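PDB 3K9C: transcriptional regulator, LacI family protein from Rhodococcus jostii, which probably acts as a DNA-binding transcription factor that recognises cis-regulatory sequences, as LacI-family repressors do. Local coordinates for residues D43-A48 with E65-A70; L116-L121 with A145-A150; T178-P183 with L201-R206. One frame throughout, in Å; residues are numbered along the deposited sequence.

Contact 1: residues D43-A48 with E65-A70; sequences DVMLSA and ERCEAA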
loop_
_atom_site.group_PDB
_atom_site.type_symbol
_atom_site.label_atom_id
_atom_site.label_comp_id
_atom_site.label_asym_id
_atom_site.label_seq_id
_atom_site.Cartn_x
_atom_site.Cartn_y
_atom_site.Cartn_z
ATOM N N ASP B 43 6.758 5.138 22.567
ATOM C CA ASP B 43 7.252 5.213 21.211
ATOM C C ASP B 43 6.962 3.856 20.586
ATOM O O ASP B 43 6.688 2.880 21.283
ATOM C CB ASP B 43 8.752 5.500 21.175
ATOM C CG ASP B 43 9.069 6.966 21.383
ATOM O OD1 ASP B 43 8.422 7.815 20.736
ATOM O OD2 ASP B 43 9.969 7.275 22.187
ATOM N N VAL B 44 7.018 3.791 19.268
ATOM C CA VAL B 44 6.739 2.541 18.603
ATOM C C VAL B 44 7.891 2.128 17.727
ATOM O O VAL B 44 8.482 2.948 17.023
ATOM C CB VAL B 44 5.462 2.639 17.740
ATOM C CG1 VAL B 44 5.343 1.414 16.841
ATOM C CG2 VAL B 44 4.235 2.738 18.641
HETATM N N MSE B 45 8.215 0.845 17.789
HETATM C CA MSE B 45 9.268 0.302 16.956
HETATM C C MSE B 45 8.597 -0.694 16.011
HETATM O O MSE B 45 8.038 -1.691 16.450
HETATM C CB MSE B 45 10.317 -0.410 17.806
HETATM C CG MSE B 45 11.670 -0.451 17.143
HETATM SE SE MSE B 45 12.590 -2.094 17.564
HETATM C CE MSE B 45 12.661 -2.859 15.778
ATOM N N LEU B 46 8.626 -0.392 14.722
ATOM C CA LEU B 46 8.036 -1.265 13.718
ATOM C C LEU B 46 9.072 -2.274 13.267
ATOM O O LEU B 46 10.267 -1.989 13.266
ATOM C CB LEU B 46 7.629 -0.467 12.485
ATOM C CG LEU B 46 6.714 0.738 12.623
ATOM C CD1 LEU B 46 6.703 1.502 11.302
ATOM C CD2 LEU B 46 5.336 0.271 13.015
ATOM N N SER B 47 8.598 -3.454 12.891
ATOM C CA SER B 47 9.438 -4.514 12.351
ATOM C C SER B 47 8.523 -5.054 11.272
ATOM O O SER B 47 7.445 -5.583 11.571
ATOM C CB SER B 47 9.730 -5.592 13.386
ATOM O OG SER B 47 10.609 -6.561 12.835
ATOM N N ALA B 48 8.939 -4.917 10.018
ATOM C CA ALA B 48 8.097 -5.332 8.909
ATOM C C ALA B 48 8.245 -6.756 8.400
ATOM O O ALA B 48 9.335 -7.329 8.396
ATOM C CB ALA B 48 8.279 -4.360 7.747
ATOM N N GLU B 65 15.638 -5.524 20.730
ATOM C CA GLU B 65 15.339 -4.174 21.173
ATOM C C GLU B 65 14.674 -4.170 22.547
ATOM O O GLU B 65 14.297 -5.222 23.069
ATOM C CB GLU B 65 14.447 -3.492 20.146
ATOM C CG GLU B 65 15.057 -3.446 18.754
ATOM C CD GLU B 65 16.182 -2.437 18.628
ATOM O OE1 GLU B 65 16.087 -1.351 19.244
ATOM O OE2 GLU B 65 17.155 -2.726 17.899
ATOM N N ARG B 66 14.524 -2.985 23.128
ATOM C CA ARG B 66 13.922 -2.874 24.451
ATOM C C ARG B 66 12.405 -2.694 24.431
ATOM O O ARG B 66 11.867 -1.777 25.055
ATOM C CB ARG B 66 14.581 -1.728 25.220
ATOM C CG ARG B 66 16.097 -1.869 25.329
ATOM C CD ARG B 66 16.493 -3.208 25.952
ATOM N NE ARG B 66 17.943 -3.398 25.993
ATOM C CZ ARG B 66 18.786 -2.627 26.678
ATOM N NH1 ARG B 66 18.331 -1.602 27.389
ATOM N NH2 ARG B 66 20.089 -2.883 26.650
ATOM N N CYS B 67 11.719 -3.582 23.719
ATOM C CA CYS B 67 10.263 -3.539 23.628
ATOM C C CYS B 67 9.649 -4.115 24.900
ATOM O O CYS B 67 9.996 -5.225 25.315
ATOM C CB CYS B 67 9.776 -4.355 22.425
ATOM S SG CYS B 67 10.443 -3.824 20.834
ATOM N N GLU B 68 8.736 -3.362 25.510
ATOM C CA GLU B 68 8.063 -3.796 26.734
ATOM C C GLU B 68 6.848 -4.648 26.410
ATOM O O GLU B 68 6.163 -5.154 27.301
ATOM C CB GLU B 68 7.629 -2.585 27.555
ATOM C CG GLU B 68 8.776 -1.858 28.223
ATOM C CD GLU B 68 8.322 -0.596 28.921
ATOM O OE1 GLU B 68 7.313 -0.659 29.659
ATOM O OE2 GLU B 68 8.977 0.451 28.733
ATOM N N ALA B 69 6.584 -4.797 25.120
ATOM C CA ALA B 69 5.465 -5.590 24.656
ATOM C C ALA B 69 5.592 -5.747 23.154
ATOM O O ALA B 69 6.258 -4.951 22.490
ATOM C CB ALA B 69 4.148 -4.903 25.009
ATOM N N ALA B 70 4.962 -6.785 22.626
ATOM C CA ALA B 70 4.983 -7.047 21.199
ATOM C C ALA B 70 3.552 -7.172 20.710
ATOM O O ALA B 70 2.804 -8.027 21.182
ATOM C CB ALA B 70 5.756 -8.335 20.901
#

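Contact 2: residues L116-L121 with A145-A150; sequences LAVDHL and AGFLAA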
loop_
_atom_site.group_PDB
_atom_site.type_symbol
_atom_site.label_atom_id
_atom_site.label_comp_id
_atom_site.label_asym_id
_atom_site.label_seq_id
_atom_site.Cartn_x
_atom_site.Cartn_y
_atom_site.Cartn_z
ATOM N N LEU B 116 -23.543 -8.378 8.554
ATOM C CA LEU B 116 -24.022 -7.036 8.188
ATOM C C LEU B 116 -24.022 -6.895 6.667
ATOM O O LEU B 116 -24.964 -6.365 6.079
ATOM C CB LEU B 116 -23.117 -5.948 8.787
ATOM C CG LEU B 116 -23.128 -5.763 10.307
ATOM C CD1 LEU B 116 -22.052 -4.762 10.704
ATOM C CD2 LEU B 116 -24.512 -5.294 10.765
ATOM N N ALA B 117 -22.942 -7.360 6.041
ATOM C CA ALA B 117 -22.810 -7.311 4.587
ATOM C C ALA B 117 -23.966 -8.084 3.950
ATOM O O ALA B 117 -24.628 -7.583 3.049
ATOM C CB ALA B 117 -21.458 -7.919 4.156
ATOM N N VAL B 118 -24.207 -9.306 4.423
ATOM C CA VAL B 118 -25.297 -10.127 3.890
ATOM C C VAL B 118 -26.667 -9.505 4.149
ATOM O O VAL B 118 -27.494 -9.440 3.246
ATOM C CB VAL B 118 -25.288 -11.565 4.474
ATOM C CG1 VAL B 118 -26.593 -12.290 4.101
ATOM C CG2 VAL B 118 -24.096 -12.348 3.918
ATOM N N ASP B 119 -26.908 -9.044 5.375
ATOM C CA ASP B 119 -28.195 -8.420 5.686
ATOM C C ASP B 119 -28.445 -7.243 4.742
ATOM O O ASP B 119 -29.543 -7.081 4.208
ATOM C CB ASP B 119 -28.232 -7.931 7.135
ATOM C CG ASP B 119 -28.219 -9.069 8.137
ATOM O OD1 ASP B 119 -28.504 -10.220 7.748
ATOM O OD2 ASP B 119 -27.934 -8.811 9.326
ATOM N N HIS B 120 -27.412 -6.430 4.534
ATOM C CA HIS B 120 -27.513 -5.278 3.647
ATOM C C HIS B 120 -27.918 -5.700 2.237
ATOM O O HIS B 120 -28.798 -5.089 1.628
ATOM C CB HIS B 120 -26.171 -4.530 3.609
ATOM C CG HIS B 120 -26.089 -3.479 2.548
ATOM N ND1 HIS B 120 -26.920 -2.381 2.522
ATOM C CD2 HIS B 120 -25.278 -3.363 1.472
ATOM C CE1 HIS B 120 -26.623 -1.633 1.475
ATOM N NE2 HIS B 120 -25.631 -2.208 0.819
ATOM N N LEU B 121 -27.272 -6.744 1.719
ATOM C CA LEU B 121 -27.563 -7.231 0.371
ATOM C C LEU B 121 -28.935 -7.896 0.225
ATOM O O LEU B 121 -29.624 -7.688 -0.770
ATOM C CB LEU B 121 -26.468 -8.197 -0.093
ATOM C CG LEU B 121 -25.106 -7.543 -0.351
ATOM C CD1 LEU B 121 -24.046 -8.628 -0.520
ATOM C CD2 LEU B 121 -25.187 -6.634 -1.583
ATOM N N ALA B 145 -17.659 -18.850 7.577
ATOM C CA ALA B 145 -18.725 -19.455 8.373
ATOM C C ALA B 145 -19.830 -18.427 8.605
ATOM O O ALA B 145 -21.013 -18.730 8.501
ATOM C CB ALA B 145 -18.176 -19.938 9.700
ATOM N N GLY B 146 -19.436 -17.202 8.920
ATOM C CA GLY B 146 -20.430 -16.174 9.128
ATOM C C GLY B 146 -21.264 -15.954 7.882
ATOM O O GLY B 146 -22.474 -15.748 7.977
ATOM N N PHE B 147 -20.627 -15.989 6.711
ATOM C CA PHE B 147 -21.344 -15.785 5.446
ATOM C C PHE B 147 -22.388 -16.875 5.191
ATOM O O PHE B 147 -23.527 -16.589 4.820
ATOM C CB PHE B 147 -20.368 -15.765 4.256
ATOM C CG PHE B 147 -21.049 -15.679 2.921
ATOM C CD1 PHE B 147 -21.621 -14.484 2.492
ATOM C CD2 PHE B 147 -21.182 -16.809 2.119
ATOM C CE1 PHE B 147 -22.322 -14.418 1.281
ATOM C CE2 PHE B 147 -21.881 -16.753 0.910
ATOM C CZ PHE B 147 -22.453 -15.558 0.492
ATOM N N LEU B 148 -21.976 -18.125 5.358
ATOM C CA LEU B 148 -22.870 -19.254 5.144
ATOM C C LEU B 148 -24.015 -19.245 6.162
ATOM O O LEU B 148 -25.157 -19.548 5.828
ATOM C CB LEU B 148 -22.074 -20.563 5.236
ATOM C CG LEU B 148 -21.079 -20.775 4.089
ATOM C CD1 LEU B 148 -20.166 -21.966 4.369
ATOM C CD2 LEU B 148 -21.856 -20.982 2.806
ATOM N N ALA B 149 -23.705 -18.884 7.402
ATOM C CA ALA B 149 -24.724 -18.839 8.443
ATOM C C ALA B 149 -25.760 -17.778 8.117
ATOM O O ALA B 149 -26.963 -18.029 8.188
ATOM C CB ALA B 149 -24.087 -18.544 9.792
ATOM N N ALA B 150 -25.293 -16.587 7.757
ATOM C CA ALA B 150 -26.201 -15.501 7.431
ATOM C C ALA B 150 -27.061 -15.853 6.222
ATOM O O ALA B 150 -28.244 -15.536 6.192
ATOM C CB ALA B 150 -25.420 -14.216 7.169
#

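Contact 3: residues T178-P183 with L201-R206; sequences TLLEMP and LDLLVR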
loop_
_atom_site.group_PDB
_atom_site.type_symbol
_atom_site.label_atom_id
_atom_site.label_comp_id
_atom_site.label_asym_id
_atom_site.label_seq_id
_atom_site.Cartn_x
_atom_site.Cartn_y
_atom_site.Cartn_z
ATOM N N THR B 178 -14.285 -16.849 -11.946
ATOM C CA THR B 178 -14.877 -18.152 -11.657
ATOM C C THR B 178 -16.390 -18.003 -11.495
ATOM O O THR B 178 -17.164 -18.744 -12.100
ATOM C CB THR B 178 -14.320 -18.745 -10.347
ATOM O OG1 THR B 178 -12.891 -18.836 -10.421
ATOM C CG2 THR B 178 -14.906 -20.114 -10.097
ATOM N N LEU B 179 -16.802 -17.033 -10.678
ATOM C CA LEU B 179 -18.216 -16.788 -10.415
ATOM C C LEU B 179 -19.003 -16.441 -11.667
ATOM O O LEU B 179 -20.153 -16.841 -11.809
ATOM C CB LEU B 179 -18.380 -15.671 -9.369
ATOM C CG LEU B 179 -17.807 -16.027 -7.989
ATOM C CD1 LEU B 179 -17.835 -14.812 -7.047
ATOM C CD2 LEU B 179 -18.608 -17.192 -7.413
ATOM N N LEU B 180 -18.391 -15.693 -12.579
ATOM C CA LEU B 180 -19.073 -15.310 -13.813
ATOM C C LEU B 180 -19.288 -16.491 -14.759
ATOM O O LEU B 180 -20.219 -16.493 -15.560
ATOM C CB LEU B 180 -18.299 -14.196 -14.524
ATOM C CG LEU B 180 -18.429 -12.820 -13.864
ATOM C CD1 LEU B 180 -17.504 -11.819 -14.543
ATOM C CD2 LEU B 180 -19.883 -12.361 -13.952
ATOM N N GLU B 181 -18.427 -17.495 -14.648
ATOM C CA GLU B 181 -18.507 -18.685 -15.489
ATOM C C GLU B 181 -19.631 -19.624 -15.046
ATOM O O GLU B 181 -20.039 -20.511 -15.793
ATOM C CB GLU B 181 -17.179 -19.443 -15.435
ATOM C CG GLU B 181 -15.973 -18.620 -15.825
ATOM C CD GLU B 181 -15.751 -18.594 -17.319
ATOM O OE1 GLU B 181 -15.500 -19.679 -17.889
ATOM O OE2 GLU B 181 -15.825 -17.498 -17.921
HETATM N N MSE B 182 -20.126 -19.425 -13.828
HETATM C CA MSE B 182 -21.179 -20.276 -13.276
HETATM C C MSE B 182 -22.496 -20.329 -14.037
HETATM O O MSE B 182 -22.856 -19.398 -14.759
HETATM C CB MSE B 182 -21.489 -19.869 -11.845
HETATM C CG MSE B 182 -20.362 -20.108 -10.878
HETATM SE SE MSE B 182 -21.054 -19.954 -9.109
HETATM C CE MSE B 182 -21.150 -21.842 -8.683
ATOM N N PRO B 183 -23.242 -21.436 -13.868
ATOM C CA PRO B 183 -24.535 -21.633 -14.526
ATOM C C PRO B 183 -25.443 -20.466 -14.155
ATOM O O PRO B 183 -26.149 -19.919 -15.000
ATOM C CB PRO B 183 -25.023 -22.954 -13.935
ATOM C CG PRO B 183 -23.746 -23.692 -13.673
ATOM C CD PRO B 183 -22.885 -22.620 -13.064
ATOM N N LEU B 201 -13.901 -5.533 -8.749
ATOM C CA LEU B 201 -14.392 -4.371 -9.487
ATOM C C LEU B 201 -13.618 -4.182 -10.787
ATOM O O LEU B 201 -14.205 -3.822 -11.807
ATOM C CB LEU B 201 -14.255 -3.102 -8.642
ATOM C CG LEU B 201 -15.129 -2.998 -7.394
ATOM C CD1 LEU B 201 -14.686 -1.801 -6.560
ATOM C CD2 LEU B 201 -16.588 -2.870 -7.799
ATOM N N ASP B 202 -12.302 -4.402 -10.738
ATOM C CA ASP B 202 -11.451 -4.258 -11.920
ATOM C C ASP B 202 -11.886 -5.212 -13.021
ATOM O O ASP B 202 -11.929 -4.842 -14.197
ATOM C CB ASP B 202 -9.986 -4.562 -11.609
ATOM C CG ASP B 202 -9.392 -3.633 -10.584
ATOM O OD1 ASP B 202 -9.803 -2.453 -10.519
ATOM O OD2 ASP B 202 -8.484 -4.092 -9.851
ATOM N N LEU B 203 -12.183 -6.447 -12.638
ATOM C CA LEU B 203 -12.608 -7.453 -13.598
ATOM C C LEU B 203 -13.990 -7.137 -14.144
ATOM O O LEU B 203 -14.212 -7.186 -15.354
ATOM C CB LEU B 203 -12.644 -8.841 -12.952
ATOM C CG LEU B 203 -13.151 -9.906 -13.929
ATOM C CD1 LEU B 203 -12.047 -10.194 -14.923
ATOM C CD2 LEU B 203 -13.555 -11.175 -13.204
ATOM N N LEU B 204 -14.919 -6.825 -13.246
ATOM C CA LEU B 204 -16.292 -6.522 -13.638
ATOM C C LEU B 204 -16.400 -5.361 -14.618
ATOM O O LEU B 204 -17.149 -5.436 -15.588
ATOM C CB LEU B 204 -17.144 -6.223 -12.399
ATOM C CG LEU B 204 -17.493 -7.417 -11.507
ATOM C CD1 LEU B 204 -18.323 -6.951 -10.321
ATOM C CD2 LEU B 204 -18.270 -8.441 -12.323
ATOM N N VAL B 205 -15.661 -4.286 -14.367
ATOM C CA VAL B 205 -15.722 -3.133 -15.253
ATOM C C VAL B 205 -15.067 -3.453 -16.595
ATOM O O VAL B 205 -15.525 -2.993 -17.632
ATOM C CB VAL B 205 -15.052 -1.888 -14.612
ATOM C CG1 VAL B 205 -13.569 -2.102 -14.459
ATOM C CG2 VAL B 205 -15.327 -0.658 -15.461
ATOM N N ARG B 206 -14.008 -4.258 -16.573
ATOM C CA ARG B 206 -13.307 -4.634 -17.800
ATOM C C ARG B 206 -14.101 -5.671 -18.577
ATOM O O ARG B 206 -13.828 -5.931 -19.750
ATOM C CB ARG B 206 -11.920 -5.193 -17.479
ATOM C CG ARG B 206 -10.921 -4.152 -17.015
ATOM C CD ARG B 206 -9.615 -4.804 -16.587
ATOM N NE ARG B 206 -8.576 -3.820 -16.298
ATOM C CZ ARG B 206 -8.642 -2.909 -15.331
ATOM N NH1 ARG B 206 -9.706 -2.843 -14.537
ATOM N NH2 ARG B 206 -7.636 -2.059 -15.158
#

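Contact 1: residues D43-A48 with E65-A70
The flat group at this contact is the carboxylate of Glu65, and it meets the selenium of Met45, a selenomethionine. SE stands oblique to the carboxylate plane, 3.8 Å from CD and 4.0 Å from OE1 of Glu65, so the approach is neither a stack on a face nor a meeting at an edge. The methylene part of the same side chain carries most of the touching. Glu65 CB lies 3.5 Å from Met45 SE, and the modelled 3.1 Å between Glu65 CG and Met45 SE is too short to be trusted in detail. Met45 starts with CG anti to its backbone N (chi1 -155°) and bends at both following torsions, while Glu65 folds at chi2 (-74°); these bends bring the selenoether end of Met45 against the methylenes of Glu65, and the two side chains cross at about a right angle. Beside them Cys67 adds a looser apolar contact, its SG 4.3 Å from Met45 SE. A long, flexible, apolar residue suits position 45, because it must span from the edge strand 42-49 to the other segment. Glutamate suits position 65 in another way: its methylenes cover the selenium, while its OE2 turns to another chain, in a salt bridge with Arg66 of the second subunit. Cut back to an alanine, this side chain would probably leave that arginine without this anionic partner and the selenium less covered. Strand 13-20 runs between strands 42-49 and 67-73, and Met45 and Cys67 meet against Leu62 of helix 55-63, which joins the two strands. This is the beta-alpha-beta crossover in the parallel part of the mixed, Rossmann-like sheet, in the N-terminal lobe of a periplasmic-binding-protein-type core and at its dimer interface.

Contact 2: residues L116-L121 with A145-A150
Val118 lays its CG2 methyl against the ring of Phe147, 3.6 Å from CD1 and 3.8 Å from CE1, approaching obliquely rather than squarely over the face or at the edge. The other branch serves a second partner: CG1 of Val118 is 3.8 Å from Ala150 CB. With CG1 anti to the backbone N (chi1 169°), the valine spreads its two methyls between residues one helical turn apart on the facing helix. The single methyl of Ala150 suits this place, since the CA atoms of Val118 and Ala150 come within 6.5 Å of each other. Phe147 suits its place because its ring can reach both the facing helix and the sheet below, where it touches Val162 and meets the ring of His131. All three touching residues are buried. Helix 110-123 also sends Ala117 and Leu121 onto strands 188-191 and 216-218, whereas helix 140-153 lies over strand 160-164. The two are thus neighbouring helices packed side by side on one face of the four-stranded parallel sheet, as in the Rossmann-like C-terminal lobe of LacI-type effector-binding cores.

Contact 3: residues T178-P183 with L201-R206
The backbone carbonyl oxygen of Asp202 is gripped twice by Arg206, within the helix whose leucines meet Leu180. NH1 of Arg206 donates to Asp202 O over 3.0 Å, with a fairly straight N-H...O angle of 159°, and Arg206 N makes the usual helical bond to the same Asp202 O at 3.2 Å. The two donors arrive from opposite faces of the carbonyl plane. Asp202 O lies nearly in the guanidinium plane, at its edge, and the NH1 bond ties the arginine back along its own helix and probably limits the turning of the guanidinium. Arginine suits this last turn: its long chain can fold back to a carbonyl, and it also packs on His230 of the second subunit.

The contact between the segments is wholly apolar. Leu180 presents the tip of its side chain, CD1, to two residues of helix 194-206: Leu204 CD2 at 4.1 Å and Leu203 CD2 at 4.2 Å. In Leu180, CD1 lies anti to CA (chi2 174°), and this extension carries the methyl across a wide gap, for the CA atoms of Leu180 and Leu204 are 9.2 Å apart. Leu204 instead uses its side branch, and the two side chains cross obliquely. Leucine is well chosen at all three places, being long enough to bridge that spacing while branching to offer methyls in more than one direction. Leu203 and Leu204 both touch Met176, so the preceding turn of helix 169-181 continues the same seam, and Leu204 is further covered by Val211. Leu179, the neighbour of Leu180, faces strands 129-133 and 160-164. Two successive helices thus sit side by side on a parallel sheet, joined through strand 188-191, a layered alpha/beta pattern characteristic of the Rossmann-like lobes of periplasmic-binding-protein-type folds.

How the contacts relate
The three contacts follow one another along the chain without touching. Contact 1 belongs to the lobe built on the mixed sheet; contacts 2 and 3 belong to the lobe of the four-stranded parallel sheet, their centres 21 Å apart and nearest atoms about 9 Å apart. There they join different helix pairs, 110-123 with 140-153 and 169-181 with 194-206, which cover opposite faces of that sheet. Contact 1 lies across the chain's centre, 37 Å from contact 2 and 43 Å from contact 3, centre to centre. Contacts 1 and 3 both touch the second subunit, so the dimer engages both lobes. In LacI-type relatives the effector binds between the lobes.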